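Local coordinates for flagellar basal body rod modification protein (Helicobacter pylori 26695, PDB 4ZZF) that is probably required for formation of the flagellar hook, where it may act as a scaffolding protein, at residues F31-Q45 with I90-L104. Sequence-based numbering, arbitrary orientation.
Sequences FDEKIDASKGVPAIQ and IKAEYNLDSHSKQYL
Tyr94 lays the face of its ring against the edge of Phe31, an edge-to-face pair with centroids 4.8 Å apart and planes at 81°, and Phe31 CD2 sits over the middle of the tyrosine ring. Leu104 CB lies on the opposite face. Tyr94 gets there with CG between its own backbone N and carbonyl carbon (chi1 69°), which swings the ring over to the loop that follows strand 25-31; its hydroxyl receives a weak bond from Asp32 N and gives a proton to a water that in turn bonds Asp32 OD1. The other carboxylate oxygen of Asp32 forms a salt bridge with Arg110.

One residue on, the Asn95 amide plugs into the same loop. Asn95 ND2 points almost straight at Lys34 O (2.9 Å, 174°), which lies in the plane of the asparagine amide, while Asn95 OD1 accepts from Asp36 N at 2.7 Å; this pairing fixes which way round the amide sits, since turning it over would set OD1 against Lys34 O and ND2 against Asp36 N. All this closes one end of the Ig-like domain of FlgD, where strands 43-47 and 86-94 run antiparallel in the sheet. Ala43 and Glu93 form a hydrogen-bonded pair, as do Gln45 and Lys91. Between them Ile44 turns its side chain to the same face as Ala92, and its CG2 meets Ile90 CG2 at 3.6 Å; Phe27 and Phe71 continue this core.

Beyond strand 86-94, Leu96 N donates to Lys39 O at 3.0 Å, and the lysine chain, bent at chi3 and chi4, brings NZ round to hydrogen-bond Leu96 O. Gly40 CA lies close to the hydroxyl of Tyr103, and Tyr103 OH accepts from Val41 N at 2.7 Å, near the ring plane.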
ATOM      1  N   PHE A  31      -9.285   6.446  19.686  1.00 32.72           N
ATOM      2  CA  PHE A  31      -8.318   7.407  20.210  1.00 37.23           C
ATOM      3  C   PHE A  31      -6.946   7.219  19.556  1.00 39.17           C
ATOM      4  O   PHE A  31      -6.291   6.190  19.727  1.00 37.78           O
ATOM      5  CB  PHE A  31      -8.245   7.303  21.741  1.00 33.61           C
ATOM      6  CG  PHE A  31      -9.536   7.689  22.414  1.00 37.65           C
ATOM      7  CD1 PHE A  31     -10.567   6.759  22.558  1.00 34.58           C
ATOM      8  CD2 PHE A  31      -9.748   8.995  22.837  1.00 31.68           C
ATOM      9  CE1 PHE A  31     -11.773   7.111  23.146  1.00 35.32           C
ATOM     10  CE2 PHE A  31     -10.949   9.362  23.428  1.00 36.79           C
ATOM     11  CZ  PHE A  31     -11.974   8.415  23.581  1.00 36.71           C
ATOM     12  N   ASP A  32      -6.541   8.230  18.794  1.00 34.21           N
ATOM     13  CA  ASP A  32      -5.296   8.216  18.027  1.00 42.07           C
ATOM     14  C   ASP A  32      -4.040   8.154  18.895  1.00 44.23           C
ATOM     15  O   ASP A  32      -2.996   7.688  18.450  1.00 46.57           O
ATOM     16  CB  ASP A  32      -5.251   9.459  17.139  1.00 34.37           C
ATOM     17  CG  ASP A  32      -6.527   9.619  16.321  1.00 39.44           C
ATOM     18  OD1 ASP A  32      -7.574   9.990  16.902  1.00 36.50           O
ATOM     19  OD2 ASP A  32      -6.492   9.339  15.109  1.00 34.28           O
ATOM     20  N   GLU A  33      -4.172   8.641  20.124  1.00 40.22           N
ATOM     21  CA  GLU A  33      -3.108   8.663  21.125  1.00 43.98           C
ATOM     22  C   GLU A  33      -3.652   8.077  22.404  1.00 43.81           C
ATOM     23  O   GLU A  33      -4.861   8.181  22.647  1.00 39.53           O
ATOM     24  CB  GLU A  33      -2.636  10.089  21.425  1.00 40.03           C
ATOM     25  CG  GLU A  33      -1.806  10.762  20.390  1.00 48.93           C
ATOM     26  CD  GLU A  33      -1.364  12.130  20.869  1.00 52.51           C
ATOM     27  OE1 GLU A  33      -1.535  12.414  22.088  1.00 50.27           O
ATOM     28  OE2 GLU A  33      -0.867  12.926  20.039  1.00 56.16           O
ATOM     29  N   LYS A  34      -2.774   7.517  23.236  1.00 37.88           N
ATOM     30  CA  LYS A  34      -3.155   7.119  24.580  1.00 39.56           C
ATOM     31  C   LYS A  34      -3.785   8.278  25.336  1.00 39.17           C
ATOM     32  O   LYS A  34      -3.246   9.376  25.357  1.00 41.18           O
ATOM     33  CB  LYS A  34      -1.942   6.622  25.374  1.00 44.15           C
ATOM     34  CG  LYS A  34      -1.474   5.245  24.996  1.00 48.65           C
ATOM     35  CD  LYS A  34      -0.444   4.725  25.984  1.00 45.97           C
ATOM     36  CE  LYS A  34      -0.052   3.294  25.628  1.00 56.50           C
ATOM     37  NZ  LYS A  34       0.804   2.645  26.672  1.00 67.40           N
ATOM     38  N   ILE A  35      -4.922   8.041  25.966  1.00 36.67           N
ATOM     39  CA  ILE A  35      -5.531   9.080  26.792  1.00 40.87           C
ATOM     40  C   ILE A  35      -4.636   9.400  27.992  1.00 42.11           C
ATOM     41  O   ILE A  35      -4.197   8.496  28.702  1.00 40.08           O
ATOM     42  CB  ILE A  35      -6.919   8.656  27.290  1.00 37.58           C
ATOM     43  CG1 ILE A  35      -7.849   8.422  26.102  1.00 36.77           C
ATOM     44  CG2 ILE A  35      -7.486   9.687  28.216  1.00 36.63           C
ATOM     45  CD1 ILE A  35      -9.098   7.703  26.477  1.00 35.44           C
ATOM     46  N   ASP A  36      -4.351  10.678  28.211  1.00 36.93           N
ATOM     47  CA  ASP A  36      -3.648  11.082  29.415  1.00 35.56           C
ATOM     48  C   ASP A  36      -4.578  11.971  30.230  1.00 36.71           C
ATOM     49  O   ASP A  36      -4.835  13.091  29.835  1.00 37.82           O
ATOM     50  CB  ASP A  36      -2.355  11.815  29.072  1.00 37.40           C
ATOM     51  CG  ASP A  36      -1.547  12.217  30.319  1.00 42.89           C
ATOM     52  OD1 ASP A  36      -2.079  12.164  31.462  1.00 37.87           O
ATOM     53  OD2 ASP A  36      -0.365  12.605  30.149  1.00 40.72           O
ATOM     54  N   ALA A  37      -5.044  11.484  31.377  1.00 36.72           N
ATOM     55  CA  ALA A  37      -6.059  12.190  32.156  1.00 41.40           C
ATOM     56  C   ALA A  37      -5.506  13.363  32.985  1.00 48.21           C
ATOM     57  O   ALA A  37      -6.272  14.058  33.674  1.00 46.17           O
ATOM     58  CB  ALA A  37      -6.792  11.211  33.074  1.00 43.53           C
ATOM     59  N   SER A  38      -4.191  13.587  32.938  1.00 43.59           N
ATOM     60  CA  SER A  38      -3.619  14.766  33.595  1.00 42.46           C
ATOM     61  C   SER A  38      -3.632  15.975  32.643  1.00 41.62           C
ATOM     62  O   SER A  38      -3.339  17.099  33.042  1.00 43.55           O
ATOM     63  CB  SER A  38      -2.195  14.480  34.065  1.00 42.43           C
ATOM     64  OG  SER A  38      -1.346  14.386  32.947  1.00 39.54           O
ATOM     65  N   LYS A  39      -3.975  15.725  31.381  1.00 37.76           N
ATOM     66  CA  LYS A  39      -3.947  16.750  30.351  1.00 39.81           C
ATOM     67  C   LYS A  39      -5.363  17.281  30.122  1.00 43.02           C
ATOM     68  O   LYS A  39      -6.105  16.766  29.287  1.00 40.92           O
ATOM     69  CB  LYS A  39      -3.336  16.188  29.055  1.00 40.46           C
ATOM     70  CG  LYS A  39      -1.824  15.940  29.148  1.00 38.37           C
ATOM     71  CD  LYS A  39      -1.248  15.170  27.949  1.00 39.62           C
ATOM     72  CE  LYS A  39      -1.210  16.002  26.674  1.00 43.56           C
ATOM     73  NZ  LYS A  39      -0.400  17.242  26.826  1.00 44.98           N
ATOM     74  N   GLY A  40      -5.726  18.311  30.881  1.00 43.98           N
ATOM     75  CA  GLY A  40      -7.082  18.823  30.891  1.00 41.36           C
ATOM     76  C   GLY A  40      -8.049  17.827  31.501  1.00 44.18           C
ATOM     77  O   GLY A  40      -7.640  16.946  32.255  1.00 46.02           O
ATOM     78  N   VAL A  41      -9.331  17.959  31.157  1.00 41.25           N
ATOM     79  CA  VAL A  41     -10.359  17.032  31.618  1.00 41.65           C
ATOM     80  C   VAL A  41     -11.014  16.311  30.423  1.00 40.40           C
ATOM     81  O   VAL A  41     -11.881  16.873  29.769  1.00 40.83           O
ATOM     82  CB  VAL A  41     -11.429  17.782  32.451  1.00 45.57           C
ATOM     83  CG1 VAL A  41     -12.500  16.815  32.982  1.00 43.72           C
ATOM     84  CG2 VAL A  41     -10.753  18.557  33.604  1.00 43.73           C
ATOM     85  N   PRO A  42     -10.588  15.066  30.129  1.00 39.38           N
ATOM     86  CA  PRO A  42     -11.096  14.372  28.938  1.00 37.35           C
ATOM     87  C   PRO A  42     -12.513  13.860  29.145  1.00 42.19           C
ATOM     88  O   PRO A  42     -12.851  13.366  30.216  1.00 39.08           O
ATOM     89  CB  PRO A  42     -10.125  13.206  28.769  1.00 36.12           C
ATOM     90  CG  PRO A  42      -9.727  12.869  30.183  1.00 37.55           C
ATOM     91  CD  PRO A  42      -9.644  14.225  30.886  1.00 40.06           C
ATOM     92  N   ALA A  43     -13.338  13.960  28.118  1.00 41.46           N
ATOM     93  CA  ALA A  43     -14.713  13.550  28.256  1.00 42.52           C
ATOM     94  C   ALA A  43     -15.352  13.281  26.903  1.00 42.38           C
ATOM     95  O   ALA A  43     -14.929  13.828  25.887  1.00 40.41           O
ATOM     96  CB  ALA A  43     -15.498  14.623  29.009  1.00 42.86           C
ATOM     97  N   ILE A  44     -16.374  12.434  26.916  1.00 43.67           N
ATOM     98  CA  ILE A  44     -17.300  12.252  25.793  1.00 40.35           C
ATOM     99  C   ILE A  44     -18.492  13.207  25.878  1.00 44.56           C
ATOM    100  O   ILE A  44     -19.082  13.373  26.952  1.00 44.87           O
ATOM    101  CB  ILE A  44     -17.850  10.816  25.770  1.00 42.66           C
ATOM    102  CG1 ILE A  44     -16.721   9.809  25.587  1.00 38.49           C
ATOM    103  CG2 ILE A  44     -18.932  10.661  24.709  1.00 42.08           C
ATOM    104  CD1 ILE A  44     -17.135   8.375  25.895  1.00 42.41           C
ATOM    105  N   GLN A  45     -18.859  13.834  24.765  1.00 41.04           N
ATOM    106  CA  GLN A  45     -20.097  14.609  24.726  1.00 42.61           C
ATOM    107  C   GLN A  45     -21.127  13.929  23.814  1.00 45.82           C
ATOM    108  O   GLN A  45     -20.801  13.503  22.702  1.00 41.65           O
ATOM    109  CB  GLN A  45     -19.852  16.046  24.240  1.00 42.65           C
ATOM    110  CG  GLN A  45     -18.856  16.864  25.061  1.00 46.33           C
ATOM    111  CD  GLN A  45     -17.389  16.469  24.795  1.00 54.65           C
ATOM    112  OE1 GLN A  45     -16.975  16.287  23.639  1.00 53.14           O
ATOM    113  NE2 GLN A  45     -16.604  16.333  25.868  1.00 52.66           N
ATOM    114  N   ILE A  90     -22.127  11.646  18.878  1.00 41.11           N
ATOM    115  CA  ILE A  90     -21.199  11.369  19.962  1.00 41.57           C
ATOM    116  C   ILE A  90     -19.783  11.784  19.564  1.00 43.62           C
ATOM    117  O   ILE A  90     -19.278  11.373  18.508  1.00 39.39           O
ATOM    118  CB  ILE A  90     -21.220   9.884  20.352  1.00 39.63           C
ATOM    119  CG1 ILE A  90     -22.640   9.474  20.760  1.00 43.73           C
ATOM    120  CG2 ILE A  90     -20.242   9.626  21.484  1.00 39.02           C
ATOM    121  CD1 ILE A  90     -22.779   8.020  21.131  1.00 42.53           C
ATOM    122  N   LYS A  91     -19.181  12.643  20.390  1.00 37.12           N
ATOM    123  CA  LYS A  91     -17.830  13.172  20.190  1.00 38.24           C
ATOM    124  C   LYS A  91     -17.052  13.041  21.486  1.00 42.50           C
ATOM    125  O   LYS A  91     -17.622  12.716  22.530  1.00 43.90           O
ATOM    126  CB  LYS A  91     -17.838  14.640  19.778  1.00 37.79           C
ATOM    127  CG  LYS A  91     -18.853  15.005  18.741  1.00 52.22           C
ATOM    128  CD  LYS A  91     -18.645  16.427  18.242  1.00 57.87           C
ATOM    129  CE  LYS A  91     -18.731  17.450  19.356  1.00 59.17           C
ATOM    130  NZ  LYS A  91     -18.905  18.816  18.757  1.00 68.84           N
ATOM    131  N   ALA A  92     -15.755  13.322  21.430  1.00 38.03           N
ATOM    132  CA  ALA A  92     -14.932  13.293  22.627  1.00 39.50           C
ATOM    133  C   ALA A  92     -13.781  14.283  22.514  1.00 38.07           C
ATOM    134  O   ALA A  92     -13.345  14.637  21.421  1.00 36.88           O
ATOM    135  CB  ALA A  92     -14.395  11.885  22.887  1.00 33.40           C
ATOM    136  N   GLU A  93     -13.294  14.713  23.666  1.00 38.11           N
ATOM    137  CA  GLU A  93     -12.129  15.575  23.747  1.00 40.63           C
ATOM    138  C   GLU A  93     -11.188  14.963  24.750  1.00 39.61           C
ATOM    139  O   GLU A  93     -11.638  14.474  25.782  1.00 37.80           O
ATOM    140  CB  GLU A  93     -12.521  16.986  24.166  1.00 39.26           C
ATOM    141  CG  GLU A  93     -13.223  17.762  23.074  1.00 49.85           C
ATOM    142  CD  GLU A  93     -13.229  19.240  23.360  1.00 56.61           C
ATOM    143  OE1 GLU A  93     -13.592  19.605  24.505  1.00 64.28           O
ATOM    144  OE2 GLU A  93     -12.832  20.028  22.466  1.00 59.46           O
ATOM    145  N   TYR A  94      -9.889  15.001  24.464  1.00 37.74           N
ATOM    146  CA  TYR A  94      -8.911  14.419  25.376  1.00 37.10           C
ATOM    147  C   TYR A  94      -7.520  14.974  25.077  1.00 37.60           C
ATOM    148  O   TYR A  94      -7.282  15.510  23.987  1.00 35.38           O
ATOM    149  CB  TYR A  94      -8.922  12.890  25.272  1.00 36.47           C
ATOM    150  CG  TYR A  94      -8.385  12.385  23.949  1.00 37.55           C
ATOM    151  CD1 TYR A  94      -9.088  12.588  22.765  1.00 36.92           C
ATOM    152  CD2 TYR A  94      -7.169  11.721  23.879  1.00 36.43           C
ATOM    153  CE1 TYR A  94      -8.594  12.139  21.548  1.00 36.00           C
ATOM    154  CE2 TYR A  94      -6.672  11.260  22.664  1.00 33.74           C
ATOM    155  CZ  TYR A  94      -7.382  11.478  21.506  1.00 36.27           C
ATOM    156  OH  TYR A  94      -6.883  11.038  20.296  1.00 34.07           O
ATOM    157  N   ASN A  95      -6.636  14.886  26.074  1.00 37.17           N
ATOM    158  CA  ASN A  95      -5.242  15.321  25.962  1.00 37.07           C
ATOM    159  C   ASN A  95      -5.091  16.782  25.591  1.00 34.31           C
ATOM    160  O   ASN A  95      -4.639  17.103  24.508  1.00 36.61           O
ATOM    161  CB  ASN A  95      -4.499  14.446  24.949  1.00 34.14           C
ATOM    162  CG  ASN A  95      -4.342  13.021  25.435  1.00 34.15           C
ATOM    163  OD1 ASN A  95      -4.899  12.660  26.467  1.00 36.18           O
ATOM    164  ND2 ASN A  95      -3.585  12.210  24.704  1.00 35.26           N
ATOM    165  N   LEU A  96      -5.483  17.658  26.504  1.00 38.28           N
ATOM    166  CA  LEU A  96      -5.342  19.098  26.322  1.00 41.15           C
ATOM    167  C   LEU A  96      -3.879  19.448  26.094  1.00 43.92           C
ATOM    168  O   LEU A  96      -3.005  18.990  26.834  1.00 41.15           O
ATOM    169  CB  LEU A  96      -5.880  19.838  27.546  1.00 39.30           C
ATOM    170  CG  LEU A  96      -5.557  21.319  27.696  1.00 44.05           C
ATOM    171  CD1 LEU A  96      -6.308  22.111  26.642  1.00 46.73           C
ATOM    172  CD2 LEU A  96      -5.924  21.810  29.097  1.00 41.15           C
ATOM    173  N   ASP A  97      -3.605  20.230  25.058  1.00 44.75           N
ATOM    174  CA  ASP A  97      -2.229  20.607  24.769  1.00 47.10           C
ATOM    175  C   ASP A  97      -1.855  21.930  25.451  1.00 48.47           C
ATOM    176  O   ASP A  97      -2.615  22.887  25.417  1.00 48.66           O
ATOM    177  CB  ASP A  97      -2.003  20.701  23.263  1.00 47.00           C
ATOM    178  CG  ASP A  97      -0.571  21.088  22.911  1.00 49.48           C
ATOM    179  OD1 ASP A  97       0.305  20.204  22.898  1.00 49.46           O
ATOM    180  OD2 ASP A  97      -0.322  22.278  22.660  1.00 49.48           O
ATOM    181  N   SER A  98      -0.679  21.973  26.074  1.00 48.26           N
ATOM    182  CA  SER A  98      -0.228  23.156  26.819  1.00 48.63           C
ATOM    183  C   SER A  98      -0.117  24.412  25.959  1.00 53.14           C
ATOM    184  O   SER A  98      -0.538  25.506  26.369  1.00 54.97           O
ATOM    185  CB  SER A  98       1.129  22.886  27.473  1.00 46.93           C
ATOM    186  OG  SER A  98       1.696  24.093  27.948  1.00 52.82           O
ATOM    187  N   HIS A  99       0.460  24.246  24.773  1.00 48.66           N
ATOM    188  CA  HIS A  99       0.750  25.364  23.891  1.00 52.57           C
ATOM    189  C   HIS A  99      -0.518  25.928  23.225  1.00 55.74           C
ATOM    190  O   HIS A  99      -0.859  27.097  23.416  1.00 56.56           O
ATOM    191  CB  HIS A  99       1.769  24.932  22.830  1.00 54.93           C
ATOM    192  CG  HIS A  99       2.093  25.991  21.825  1.00 68.02           C
ATOM    193  ND1 HIS A  99       2.791  27.141  22.149  1.00 70.17           N
ATOM    194  CD2 HIS A  99       1.817  26.092  20.501  1.00 68.67           C
ATOM    195  CE1 HIS A  99       2.931  27.893  21.070  1.00 68.43           C
ATOM    196  NE2 HIS A  99       2.344  27.270  20.055  1.00 70.58           N
ATOM    197  N   SER A 100      -1.212  25.093  22.452  1.00 53.57           N
ATOM    198  CA  SER A 100      -2.407  25.518  21.722  1.00 47.87           C
ATOM    199  C   SER A 100      -3.611  25.750  22.634  1.00 51.59           C
ATOM    200  O   SER A 100      -4.593  26.381  22.235  1.00 51.89           O
ATOM    201  CB  SER A 100      -2.772  24.481  20.674  1.00 47.42           C
ATOM    202  OG  SER A 100      -3.297  23.320  21.294  1.00 51.19           O
ATOM    203  N   LYS A 101      -3.535  25.213  23.848  1.00 50.90           N
ATOM    204  CA  LYS A 101      -4.643  25.237  24.801  1.00 52.84           C
ATOM    205  C   LYS A 101      -5.900  24.569  24.217  1.00 50.83           C
ATOM    206  O   LYS A 101      -7.030  24.882  24.614  1.00 52.22           O
ATOM    207  CB  LYS A 101      -4.919  26.676  25.254  1.00 54.68           C
ATOM    208  CG  LYS A 101      -3.715  27.303  25.977  1.00 57.30           C
ATOM    209  CD  LYS A 101      -4.019  28.681  26.569  1.00 63.33           C
ATOM    210  CE  LYS A 101      -2.952  29.104  27.605  1.00 70.23           C
ATOM    211  NZ  LYS A 101      -3.092  28.436  28.959  1.00 59.65           N
ATOM    212  N   GLN A 102      -5.678  23.624  23.302  1.00 46.83           N
ATOM    213  CA  GLN A 102      -6.752  22.843  22.684  1.00 45.15           C
ATOM    214  C   GLN A 102      -6.650  21.325  22.920  1.00 43.88           C
ATOM    215  O   GLN A 102      -5.556  20.775  23.019  1.00 43.04           O
ATOM    216  CB  GLN A 102      -6.772  23.119  21.190  1.00 48.92           C
ATOM    217  CG  GLN A 102      -7.208  24.533  20.851  1.00 55.32           C
ATOM    218  CD  GLN A 102      -7.334  24.740  19.362  1.00 63.56           C
ATOM    219  OE1 GLN A 102      -6.607  24.119  18.571  1.00 60.04           O
ATOM    220  NE2 GLN A 102      -8.273  25.602  18.961  1.00 65.32           N
ATOM    221  N   TYR A 103      -7.799  20.654  22.983  1.00 45.91           N
ATOM    222  CA  TYR A 103      -7.853  19.195  23.106  1.00 37.93           C
ATOM    223  C   TYR A 103      -7.774  18.495  21.752  1.00 39.52           C
ATOM    224  O   TYR A 103      -8.258  19.024  20.761  1.00 38.78           O
ATOM    225  CB  TYR A 103      -9.161  18.758  23.771  1.00 39.93           C
ATOM    226  CG  TYR A 103      -9.325  19.062  25.236  1.00 43.23           C
ATOM    227  CD1 TYR A 103      -9.814  20.303  25.670  1.00 45.01           C
ATOM    228  CD2 TYR A 103      -9.043  18.100  26.189  1.00 39.09           C
ATOM    229  CE1 TYR A 103      -9.992  20.574  27.025  1.00 42.19           C
ATOM    230  CE2 TYR A 103      -9.221  18.359  27.541  1.00 41.65           C
ATOM    231  CZ  TYR A 103      -9.690  19.590  27.955  1.00 38.25           C
ATOM    232  OH  TYR A 103      -9.858  19.809  29.304  1.00 42.04           O
ATOM    233  N   LEU A 104      -7.206  17.294  21.715  1.00 38.28           N
ATOM    234  CA  LEU A 104      -7.425  16.409  20.572  1.00 35.55           C
ATOM    235  C   LEU A 104      -8.910  16.052  20.489  1.00 38.89           C
ATOM    236  O   LEU A 104      -9.623  16.080  21.493  1.00 35.10           O
ATOM    237  CB  LEU A 104      -6.606  15.136  20.685  1.00 36.72           C
ATOM    238  CG  LEU A 104      -5.081  15.267  20.725  1.00 40.63           C
ATOM    239  CD1 LEU A 104      -4.430  13.872  20.765  1.00 36.35           C
ATOM    240  CD2 LEU A 104      -4.599  16.068  19.516  1.00 38.80           C
TER
HETATM  241  O   HOH W   1      -7.732  12.304  18.061  1.00 40.62           O
HETATM  242  O   HOH W   2      -6.994  14.292  28.681  1.00 36.73           O
HETATM  243  O   HOH W   3      -0.312  17.693  23.927  1.00 45.11           O